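Long-range contacts in malonyl CoA-ACP transacylase (Xanthomonas oryzae pv. oryzae, PDB 3K89), which probably transfers the malonyl group from malonyl-CoA to holo-acyl carrier protein, the step that supplies malonyl-ACP for fatty acid synthesis: residues V148-V159 and I171-A181; H203-L214 and L249-V257. One frame throughout, in Å; residues are numbered along the deposited sequence.

Contact 1 of 2, residues V148-V159 and I171-A181; sequences VCAEAAGSQVVV and IGGDAAAVDRA
Val148 opens the contact by laying CG1 against the carbonyl oxygen of Ala181, and the next residue, Cys149, rests its SG on Ile171 CG2 at 3.7 Å. Ala152 is the close point of the two helices: its CB faces the backbone of Ala181 and also meets Ala181 CB, small side chains that let the axes come to 8.7 Å while crossing at 125°. The carbonyl oxygen of Ala152 is gripped side-on by Arg180: NE bonds to it at 2.8 Å with a nearly straight N-H (163°), and NH2 adds a longer bond. Both lie in the carbonyl plane, and the oxygen lies in the guanidinium plane. Ala153 O receives a weak bond from Arg180 NH2, and the chain then reverses through a type II' turn from Ala153 to Gln156. Gln156 reaches out extended beyond CG, and its OE1 takes both NH1 and NH2 of Arg180, 2.9 Å from each, with amide and guanidinium planes 24° apart. These bonds along the guanidinium edge fix its rotation and tie the Ala152-Gln156 chain to helix 175-187. Val157 N donates to Asp174 OD2 on the anti lone pair (2.8 Å), and Val157 O accepts from Asp174 N, a two-way link at the strand corner. Val158 forms a non-hydrogen-bonded antiparallel pair with Gly173 and sends CG2, anti to its backbone N, between Val178 and Ala181, while its CB packs on Ala177 CB at 3.7 Å. Val159 and Gly172 exchange two backbone bonds as a hydrogen-bonded antiparallel pair. The contact thus closes the open end of the hairpin 158-165/168-172 with helices 142-152 and 175-187 in the small ferredoxin-like (beta-alpha-beta-beta-alpha-beta) subdomain of the FabD fold, while strand 132-138 pairs with Ile171 and Gly173 and touches Val178.

Contact 2 of 2, residues H203-L214 and L249-V257; sequences HTPLMRDAANQL and LVEQLYLPV
The ND1 of His203 is held by two backbone carbonyls: it donates to Gln252 O at 2.7 Å, N-H...O angle 141°, and weakly to Leu255 O at 3.2 Å. Gln252 O lies close to the imidazole plane, whereas ND1 is tilted from the plane of that carbonyl. These bonds at the ring edge restrict rotation about the bond from CB to CG. Over one imidazole face sits Val257 CG2, 3.4 Å from the ring centroid and nearly on the normal, a CH-pi contact. The backbone N of His203 donates to Leu253 O, and a water bridges the carbonyl oxygens of His203 and Tyr254 by donating to both. NE2 is directed to Ser94 OG, with which it is hydrogen-bonded. Ser94 and His203 are the predicted active-site pair, consistent with the Ser-His dyad of the FabD family, in which a main-chain carbonyl supports the histidine. Gln252, whose carbonyl does so here, is itself fixed by its side chain to Arg119 and to Ser94 O. Farther along, helices 208-214 and 249-254 run nearly antiparallel (157°), their axes 8.3 Å apart. Ala211 CB fits between Val250 and Tyr254, touching the ring edge of Tyr254 at CD1, 3.6 Å away, while Leu253 CD2 reaches the backbone of Ala211 and the methyl of Ala210. Arg208, bent at chi2, lies alongside Tyr254: its CD stands 3.5 Å from the ring centroid, and the guanidinium continues as an offset stack toward the hydroxyl end, planes 9° apart and centres 4.5 Å apart. NH1 of Arg208 donates to Asn212 OD1 from above that carbonyl's plane, one turn further along the same helix.

How the contacts relate
Both segments of contact 1 precede those of contact 2 in sequence, and the centres of the two contacts lie about 17 Å apart. They meet directly through van der Waals packing: Thr204 CG2 is 3.5 Å from Gly172 C, Leu206 CD1 is 3.6 Å from Asp174 N, and Pro205 CD is 3.7 Å from Val159 CG2. The residues just after His203 therefore bear on the corner at Gly173, where the chain leaves strand 168-172. Strand 158-165 joins them further, since Val257 pairs with its backbone at Ala161 and Phe163. Contact 2 holds the predicted catalytic His203, with Ser94 about 3 Å away between side chains; the side chain of Val159 lies about 7 Å from that of His203. Bound glycerol is about 7 Å from the side chain of Val257 but about 13 Å from Gly172.

Contact 1 of 2, residues V148-V159 and I171-A181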
loop_
_atom_site.group_PDB
_atom_site.type_symbol
_atom_site.label_atom_id
_atom_site.label_comp_id
_atom_site.label_asym_id
_atom_site.label_seq_id
_atom_site.Cartn_x
_atom_site.Cartn_y
_atom_site.Cartn_z
ATOM N N VAL A 148 -5.977 -23.897 6.362
ATOM C CA VAL A 148 -5.393 -24.423 5.109
ATOM C C VAL A 148 -3.899 -24.069 5.001
ATOM O O VAL A 148 -3.079 -24.917 4.655
ATOM C CB VAL A 148 -6.174 -23.961 3.839
ATOM C CG1 VAL A 148 -5.334 -24.118 2.581
ATOM C CG2 VAL A 148 -7.463 -24.750 3.674
ATOM N N CYS A 149 -3.548 -22.822 5.313
ATOM C CA CYS A 149 -2.143 -22.412 5.262
ATOM C C CYS A 149 -1.277 -23.263 6.186
ATOM O O CYS A 149 -0.190 -23.684 5.810
ATOM C CB CYS A 149 -1.985 -20.929 5.613
ATOM S SG CYS A 149 -2.486 -19.832 4.295
ATOM N N ALA A 150 -1.768 -23.511 7.396
ATOM C CA ALA A 150 -1.029 -24.302 8.365
ATOM C C ALA A 150 -0.844 -25.733 7.851
ATOM O O ALA A 150 0.244 -26.313 7.977
ATOM C CB ALA A 150 -1.756 -24.300 9.708
ATOM N N GLU A 151 -1.893 -26.269 7.244
ATOM C CA GLU A 151 -1.866 -27.645 6.732
ATOM C C GLU A 151 -0.969 -27.827 5.513
ATOM O O GLU A 151 -0.367 -28.891 5.339
ATOM C CB GLU A 151 -3.271 -28.108 6.392
ATOM C CG GLU A 151 -4.144 -28.288 7.621
ATOM C CD GLU A 151 -5.519 -28.827 7.298
ATOM O OE1 GLU A 151 -5.845 -28.990 6.096
ATOM O OE2 GLU A 151 -6.275 -29.077 8.268
ATOM N N ALA A 152 -0.897 -26.785 4.683
ATOM C CA ALA A 152 -0.106 -26.809 3.440
ATOM C C ALA A 152 1.393 -26.547 3.623
ATOM O O ALA A 152 2.204 -26.935 2.784
ATOM C CB ALA A 152 -0.680 -25.816 2.442
ATOM N N ALA A 153 1.766 -25.865 4.701
ATOM C CA ALA A 153 3.140 -25.367 4.852
ATOM C C ALA A 153 4.261 -26.410 4.737
ATOM O O ALA A 153 5.255 -26.190 4.023
ATOM C CB ALA A 153 3.286 -24.553 6.164
ATOM N N GLY A 154 4.101 -27.541 5.422
ATOM C CA GLY A 154 5.191 -28.507 5.544
ATOM C C GLY A 154 6.423 -27.845 6.122
ATOM O O GLY A 154 6.355 -27.222 7.194
ATOM N N SER A 155 7.525 -27.944 5.385
ATOM C CA SER A 155 8.818 -27.364 5.764
ATOM C C SER A 155 9.040 -26.008 5.107
ATOM O O SER A 155 10.129 -25.434 5.214
ATOM C CB SER A 155 9.960 -28.294 5.366
ATOM O OG SER A 155 9.896 -29.498 6.114
ATOM N N GLN A 156 8.019 -25.505 4.425
ATOM C CA GLN A 156 8.120 -24.234 3.715
ATOM C C GLN A 156 7.194 -23.214 4.366
ATOM O O GLN A 156 6.646 -23.475 5.442
ATOM C CB GLN A 156 7.804 -24.427 2.230
ATOM C CG GLN A 156 8.856 -25.277 1.511
ATOM C CD GLN A 156 8.477 -25.554 0.069
ATOM O OE1 GLN A 156 7.395 -26.057 -0.204
ATOM N NE2 GLN A 156 9.369 -25.230 -0.854
ATOM N N VAL A 157 7.021 -22.062 3.720
ATOM C CA VAL A 157 6.230 -20.977 4.298
ATOM C C VAL A 157 5.024 -20.663 3.427
ATOM O O VAL A 157 5.161 -20.423 2.229
ATOM C CB VAL A 157 7.102 -19.700 4.498
ATOM C CG1 VAL A 157 6.213 -18.480 4.856
ATOM C CG2 VAL A 157 8.164 -19.944 5.578
ATOM N N VAL A 158 3.837 -20.702 4.025
ATOM C CA VAL A 158 2.652 -20.114 3.403
ATOM C C VAL A 158 1.771 -19.569 4.510
ATOM O O VAL A 158 1.393 -20.291 5.439
ATOM C CB VAL A 158 1.886 -21.090 2.445
ATOM C CG1 VAL A 158 1.481 -22.386 3.160
ATOM C CG2 VAL A 158 0.672 -20.398 1.797
ATOM N N VAL A 159 1.475 -18.280 4.424
ATOM C CA VAL A 159 0.781 -17.580 5.503
ATOM C C VAL A 159 -0.145 -16.525 4.906
ATOM O O VAL A 159 0.050 -16.097 3.768
ATOM C CB VAL A 159 1.792 -16.856 6.472
ATOM C CG1 VAL A 159 2.660 -17.840 7.275
ATOM C CG2 VAL A 159 2.658 -15.814 5.734
ATOM N N ILE A 171 -2.715 -14.714 0.438
ATOM C CA ILE A 171 -1.717 -15.575 1.068
ATOM C C ILE A 171 -0.415 -15.500 0.286
ATOM O O ILE A 171 -0.421 -15.108 -0.876
ATOM C CB ILE A 171 -2.189 -17.059 1.172
ATOM C CG1 ILE A 171 -2.371 -17.693 -0.216
ATOM C CG2 ILE A 171 -3.497 -17.146 1.969
ATOM C CD1 ILE A 171 -2.791 -19.177 -0.144
ATOM N N GLY A 172 0.686 -15.812 0.952
ATOM C CA GLY A 172 1.979 -15.726 0.303
ATOM C C GLY A 172 3.035 -16.575 0.961
ATOM O O GLY A 172 2.860 -17.049 2.083
ATOM N N GLY A 173 4.153 -16.740 0.261
ATOM C CA GLY A 173 5.284 -17.473 0.811
ATOM C C GLY A 173 6.027 -18.191 -0.298
ATOM O O GLY A 173 6.081 -17.701 -1.433
ATOM N N ASP A 174 6.585 -19.351 0.040
ATOM C CA ASP A 174 7.205 -20.213 -0.981
ATOM C C ASP A 174 6.182 -20.616 -2.039
ATOM O O ASP A 174 5.042 -20.968 -1.725
ATOM C CB ASP A 174 7.819 -21.457 -0.322
ATOM C CG ASP A 174 9.017 -21.123 0.550
ATOM O OD1 ASP A 174 10.087 -20.745 0.004
ATOM O OD2 ASP A 174 8.897 -21.245 1.783
ATOM N N ALA A 175 6.593 -20.559 -3.308
ATOM C CA ALA A 175 5.693 -20.853 -4.408
ATOM C C ALA A 175 5.014 -22.218 -4.247
ATOM O O ALA A 175 3.806 -22.329 -4.426
ATOM C CB ALA A 175 6.439 -20.784 -5.754
ATOM N N ALA A 176 5.798 -23.243 -3.911
ATOM C CA ALA A 176 5.263 -24.618 -3.818
ATOM C C ALA A 176 4.221 -24.702 -2.717
ATOM O O ALA A 176 3.217 -25.377 -2.868
ATOM C CB ALA A 176 6.377 -25.611 -3.555
ATOM N N ALA A 177 4.445 -23.964 -1.630
ATOM C CA ALA A 177 3.521 -23.977 -0.503
ATOM C C ALA A 177 2.225 -23.224 -0.790
ATOM O O ALA A 177 1.154 -23.650 -0.354
ATOM C CB ALA A 177 4.210 -23.436 0.761
ATOM N N VAL A 178 2.316 -22.104 -1.522
ATOM C CA VAL A 178 1.131 -21.385 -1.958
ATOM C C VAL A 178 0.320 -22.312 -2.885
ATOM O O VAL A 178 -0.895 -22.431 -2.746
ATOM C CB VAL A 178 1.505 -20.026 -2.643
ATOM C CG1 VAL A 178 0.287 -19.377 -3.278
ATOM C CG2 VAL A 178 2.134 -19.091 -1.610
ATOM N N ASP A 179 1.009 -23.010 -3.783
ATOM C CA ASP A 179 0.315 -23.930 -4.688
ATOM C C ASP A 179 -0.347 -25.072 -3.919
ATOM O O ASP A 179 -1.486 -25.436 -4.231
ATOM C CB ASP A 179 1.234 -24.450 -5.797
ATOM C CG ASP A 179 1.394 -23.464 -6.944
ATOM O OD1 ASP A 179 0.581 -22.518 -7.063
ATOM O OD2 ASP A 179 2.339 -23.640 -7.739
ATOM N N ARG A 180 0.332 -25.617 -2.908
ATOM C CA ARG A 180 -0.296 -26.623 -2.040
ATOM C C ARG A 180 -1.540 -26.073 -1.323
ATOM O O ARG A 180 -2.576 -26.744 -1.260
ATOM C CB ARG A 180 0.686 -27.228 -1.043
ATOM C CG ARG A 180 1.755 -28.143 -1.659
ATOM C CD ARG A 180 2.524 -28.871 -0.576
ATOM N NE ARG A 180 3.202 -27.999 0.390
ATOM C CZ ARG A 180 4.446 -27.552 0.257
ATOM N NH1 ARG A 180 5.159 -27.856 -0.827
ATOM N NH2 ARG A 180 4.979 -26.780 1.200
ATOM N N ALA A 181 -1.456 -24.845 -0.810
ATOM C CA ALA A 181 -2.613 -24.223 -0.172
ATOM C C ALA A 181 -3.785 -24.079 -1.142
ATOM O O ALA A 181 -4.936 -24.330 -0.778
ATOM C CB ALA A 181 -2.237 -22.870 0.447
#

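Contact 2 of 2, residues H203-L214 and L249-V257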
loop_
_atom_site.group_PDB
_atom_site.type_symbol
_atom_site.label_atom_id
_atom_site.label_comp_id
_atom_site.label_asym_id
_atom_site.label_seq_id
_atom_site.Cartn_x
_atom_site.Cartn_y
_atom_site.Cartn_z
ATOM N N HIS A 203 5.096 -9.532 3.233
ATOM C CA HIS A 203 4.261 -9.759 4.424
ATOM C C HIS A 203 4.209 -11.230 4.802
ATOM O O HIS A 203 3.208 -11.719 5.321
ATOM C CB HIS A 203 2.881 -9.110 4.232
ATOM C CG HIS A 203 2.995 -7.686 3.810
ATOM N ND1 HIS A 203 3.508 -6.725 4.655
ATOM C CD2 HIS A 203 2.746 -7.064 2.633
ATOM C CE1 HIS A 203 3.565 -5.573 4.015
ATOM N NE2 HIS A 203 3.121 -5.753 2.788
ATOM N N THR A 204 5.330 -11.901 4.557
ATOM C CA THR A 204 5.527 -13.287 4.990
ATOM C C THR A 204 6.903 -13.419 5.655
ATOM O O THR A 204 7.774 -12.564 5.479
ATOM C CB THR A 204 5.532 -14.262 3.785
ATOM O OG1 THR A 204 6.783 -14.153 3.090
ATOM C CG2 THR A 204 4.377 -13.982 2.843
ATOM N N PRO A 205 7.127 -14.512 6.405
ATOM C CA PRO A 205 8.439 -14.744 7.016
ATOM C C PRO A 205 9.643 -14.701 6.060
ATOM O O PRO A 205 10.771 -14.511 6.515
ATOM C CB PRO A 205 8.287 -16.156 7.609
ATOM C CG PRO A 205 6.844 -16.196 8.023
ATOM C CD PRO A 205 6.098 -15.417 6.950
ATOM N N LEU A 206 9.424 -14.871 4.753
ATOM C CA LEU A 206 10.547 -14.842 3.807
ATOM C C LEU A 206 11.176 -13.442 3.731
ATOM O O LEU A 206 12.267 -13.273 3.192
ATOM C CB LEU A 206 10.137 -15.334 2.409
ATOM C CG LEU A 206 9.641 -16.794 2.291
ATOM C CD1 LEU A 206 9.340 -17.125 0.844
ATOM C CD2 LEU A 206 10.577 -17.810 2.913
ATOM N N MET A 207 10.473 -12.445 4.273
ATOM C CA MET A 207 10.967 -11.074 4.266
ATOM C C MET A 207 11.685 -10.705 5.562
ATOM O O MET A 207 12.027 -9.534 5.753
ATOM C CB MET A 207 9.780 -10.109 4.116
ATOM C CG MET A 207 9.015 -10.195 2.797
ATOM S SD MET A 207 10.003 -9.693 1.365
ATOM C CE MET A 207 10.411 -11.297 0.656
ATOM N N ARG A 208 11.926 -11.668 6.454
ATOM C CA ARG A 208 12.465 -11.307 7.777
ATOM C C ARG A 208 13.828 -10.609 7.709
ATOM O O ARG A 208 14.043 -9.604 8.390
ATOM C CB ARG A 208 12.489 -12.516 8.727
ATOM C CG ARG A 208 12.949 -12.202 10.140
ATOM C CD ARG A 208 11.959 -11.307 10.860
ATOM N NE ARG A 208 12.487 -10.855 12.146
ATOM C CZ ARG A 208 13.276 -9.796 12.309
ATOM N NH1 ARG A 208 13.643 -9.057 11.268
ATOM N NH2 ARG A 208 13.701 -9.471 13.521
ATOM N N ASP A 209 14.734 -11.133 6.889
ATOM C CA ASP A 209 16.063 -10.544 6.749
ATOM C C ASP A 209 16.032 -9.215 5.989
ATOM O O ASP A 209 16.751 -8.271 6.359
ATOM C CB ASP A 209 17.030 -11.532 6.100
ATOM C CG ASP A 209 17.354 -12.704 7.008
ATOM O OD1 ASP A 209 17.403 -12.516 8.244
ATOM O OD2 ASP A 209 17.566 -13.821 6.482
ATOM N N ALA A 210 15.199 -9.138 4.953
ATOM C CA ALA A 210 14.991 -7.878 4.218
ATOM C C ALA A 210 14.520 -6.780 5.171
ATOM O O ALA A 210 14.906 -5.618 5.021
ATOM C CB ALA A 210 14.007 -8.052 3.089
ATOM N N ALA A 211 13.701 -7.168 6.151
ATOM C CA ALA A 211 13.199 -6.227 7.171
ATOM C C ALA A 211 14.322 -5.623 8.005
ATOM O O ALA A 211 14.285 -4.435 8.344
ATOM C CB ALA A 211 12.162 -6.904 8.073
ATOM N N ASN A 212 15.322 -6.434 8.351
ATOM C CA ASN A 212 16.495 -5.899 9.051
ATOM C C ASN A 212 17.300 -4.929 8.198
ATOM O O ASN A 212 17.734 -3.878 8.687
ATOM C CB ASN A 212 17.353 -7.036 9.604
ATOM C CG ASN A 212 16.642 -7.785 10.720
ATOM O OD1 ASN A 212 15.780 -7.228 11.410
ATOM N ND2 ASN A 212 16.978 -9.064 10.886
ATOM N N GLN A 213 17.448 -5.245 6.921
ATOM C CA GLN A 213 18.124 -4.361 5.978
ATOM C C GLN A 213 17.370 -3.037 5.890
ATOM O O GLN A 213 17.977 -1.964 5.906
ATOM C CB GLN A 213 18.210 -4.987 4.597
ATOM C CG GLN A 213 19.109 -6.205 4.515
ATOM C CD GLN A 213 19.048 -6.815 3.149
ATOM O OE1 GLN A 213 18.064 -7.465 2.790
ATOM N NE2 GLN A 213 20.080 -6.576 2.350
ATOM N N LEU A 214 16.045 -3.147 5.801
ATOM C CA LEU A 214 15.162 -1.983 5.774
ATOM C C LEU A 214 15.373 -1.123 7.008
ATOM O O LEU A 214 15.511 0.098 6.891
ATOM C CB LEU A 214 13.695 -2.425 5.684
ATOM C CG LEU A 214 12.632 -1.312 5.684
ATOM C CD1 LEU A 214 12.732 -0.500 4.430
ATOM C CD2 LEU A 214 11.244 -1.927 5.807
ATOM N N LEU A 249 7.313 -0.271 10.889
ATOM C CA LEU A 249 7.639 -0.473 9.477
ATOM C C LEU A 249 8.516 -1.706 9.240
ATOM O O LEU A 249 8.357 -2.407 8.230
ATOM C CB LEU A 249 8.336 0.755 8.874
ATOM C CG LEU A 249 7.448 1.994 8.772
ATOM C CD1 LEU A 249 8.322 3.211 8.511
ATOM C CD2 LEU A 249 6.381 1.856 7.647
ATOM N N VAL A 250 9.432 -1.971 10.166
ATOM C CA VAL A 250 10.241 -3.192 10.079
ATOM C C VAL A 250 9.312 -4.418 10.194
ATOM O O VAL A 250 9.329 -5.319 9.340
ATOM C CB VAL A 250 11.338 -3.218 11.161
ATOM C CG1 VAL A 250 11.985 -4.630 11.242
ATOM C CG2 VAL A 250 12.400 -2.170 10.843
ATOM N N GLU A 251 8.499 -4.443 11.249
ATOM C CA GLU A 251 7.545 -5.523 11.466
ATOM C C GLU A 251 6.549 -5.644 10.329
ATOM O O GLU A 251 6.171 -6.762 9.968
ATOM C CB GLU A 251 6.805 -5.324 12.778
ATOM C CG GLU A 251 7.709 -5.440 13.980
ATOM C CD GLU A 251 6.985 -5.033 15.261
ATOM O OE1 GLU A 251 5.798 -4.638 15.207
ATOM O OE2 GLU A 251 7.618 -5.084 16.322
ATOM N N GLN A 252 6.118 -4.505 9.767
ATOM C CA GLN A 252 5.200 -4.515 8.628
ATOM C C GLN A 252 5.661 -5.471 7.531
ATOM O O GLN A 252 4.834 -6.143 6.911
ATOM C CB GLN A 252 5.064 -3.102 8.027
ATOM C CG GLN A 252 3.882 -2.968 7.075
ATOM C CD GLN A 252 4.175 -2.091 5.880
ATOM O OE1 GLN A 252 5.168 -2.302 5.177
ATOM N NE2 GLN A 252 3.302 -1.108 5.616
ATOM N N LEU A 253 6.971 -5.520 7.270
ATOM C CA LEU A 253 7.447 -6.193 6.060
ATOM C C LEU A 253 7.232 -7.699 6.071
ATOM O O LEU A 253 7.032 -8.312 5.006
ATOM C CB LEU A 253 8.930 -5.876 5.844
ATOM C CG LEU A 253 9.392 -6.014 4.394
ATOM C CD1 LEU A 253 8.861 -4.879 3.539
ATOM C CD2 LEU A 253 10.898 -6.078 4.292
ATOM N N TYR A 254 7.274 -8.296 7.258
ATOM C CA TYR A 254 7.205 -9.768 7.372
ATOM C C TYR A 254 5.948 -10.261 8.070
ATOM O O TYR A 254 5.756 -11.469 8.231
ATOM C CB TYR A 254 8.461 -10.345 8.045
ATOM C CG TYR A 254 8.740 -9.874 9.457
ATOM C CD1 TYR A 254 9.576 -8.790 9.682
ATOM C CD2 TYR A 254 8.195 -10.533 10.565
ATOM C CE1 TYR A 254 9.870 -8.355 10.974
ATOM C CE2 TYR A 254 8.476 -10.106 11.870
ATOM C CZ TYR A 254 9.316 -9.017 12.064
ATOM O OH TYR A 254 9.611 -8.571 13.341
ATOM N N LEU A 255 5.088 -9.327 8.469
ATOM C CA LEU A 255 3.808 -9.659 9.097
ATOM C C LEU A 255 2.632 -9.214 8.221
ATOM O O LEU A 255 2.789 -8.368 7.350
ATOM C CB LEU A 255 3.740 -9.043 10.499
ATOM C CG LEU A 255 4.719 -9.646 11.513
ATOM C CD1 LEU A 255 4.710 -8.872 12.809
ATOM C CD2 LEU A 255 4.420 -11.137 11.761
ATOM N N PRO A 256 1.440 -9.814 8.425
ATOM C CA PRO A 256 0.311 -9.502 7.557
ATOM C C PRO A 256 -0.154 -8.061 7.627
ATOM O O PRO A 256 -0.157 -7.451 8.698
ATOM C CB PRO A 256 -0.809 -10.451 8.028
ATOM C CG PRO A 256 -0.295 -11.213 9.146
ATOM C CD PRO A 256 1.170 -10.934 9.350
ATOM N N VAL A 257 -0.530 -7.525 6.473
ATOM C CA VAL A 257 -1.164 -6.206 6.426
ATOM C C VAL A 257 -2.571 -6.338 6.981
ATOM O O VAL A 257 -3.386 -7.077 6.446
ATOM C CB VAL A 257 -1.211 -5.675 4.972
ATOM C CG1 VAL A 257 -2.119 -4.446 4.815
ATOM C CG2 VAL A 257 0.178 -5.329 4.498
HETATM O O HOH W 1 3.377 -13.014 7.749
#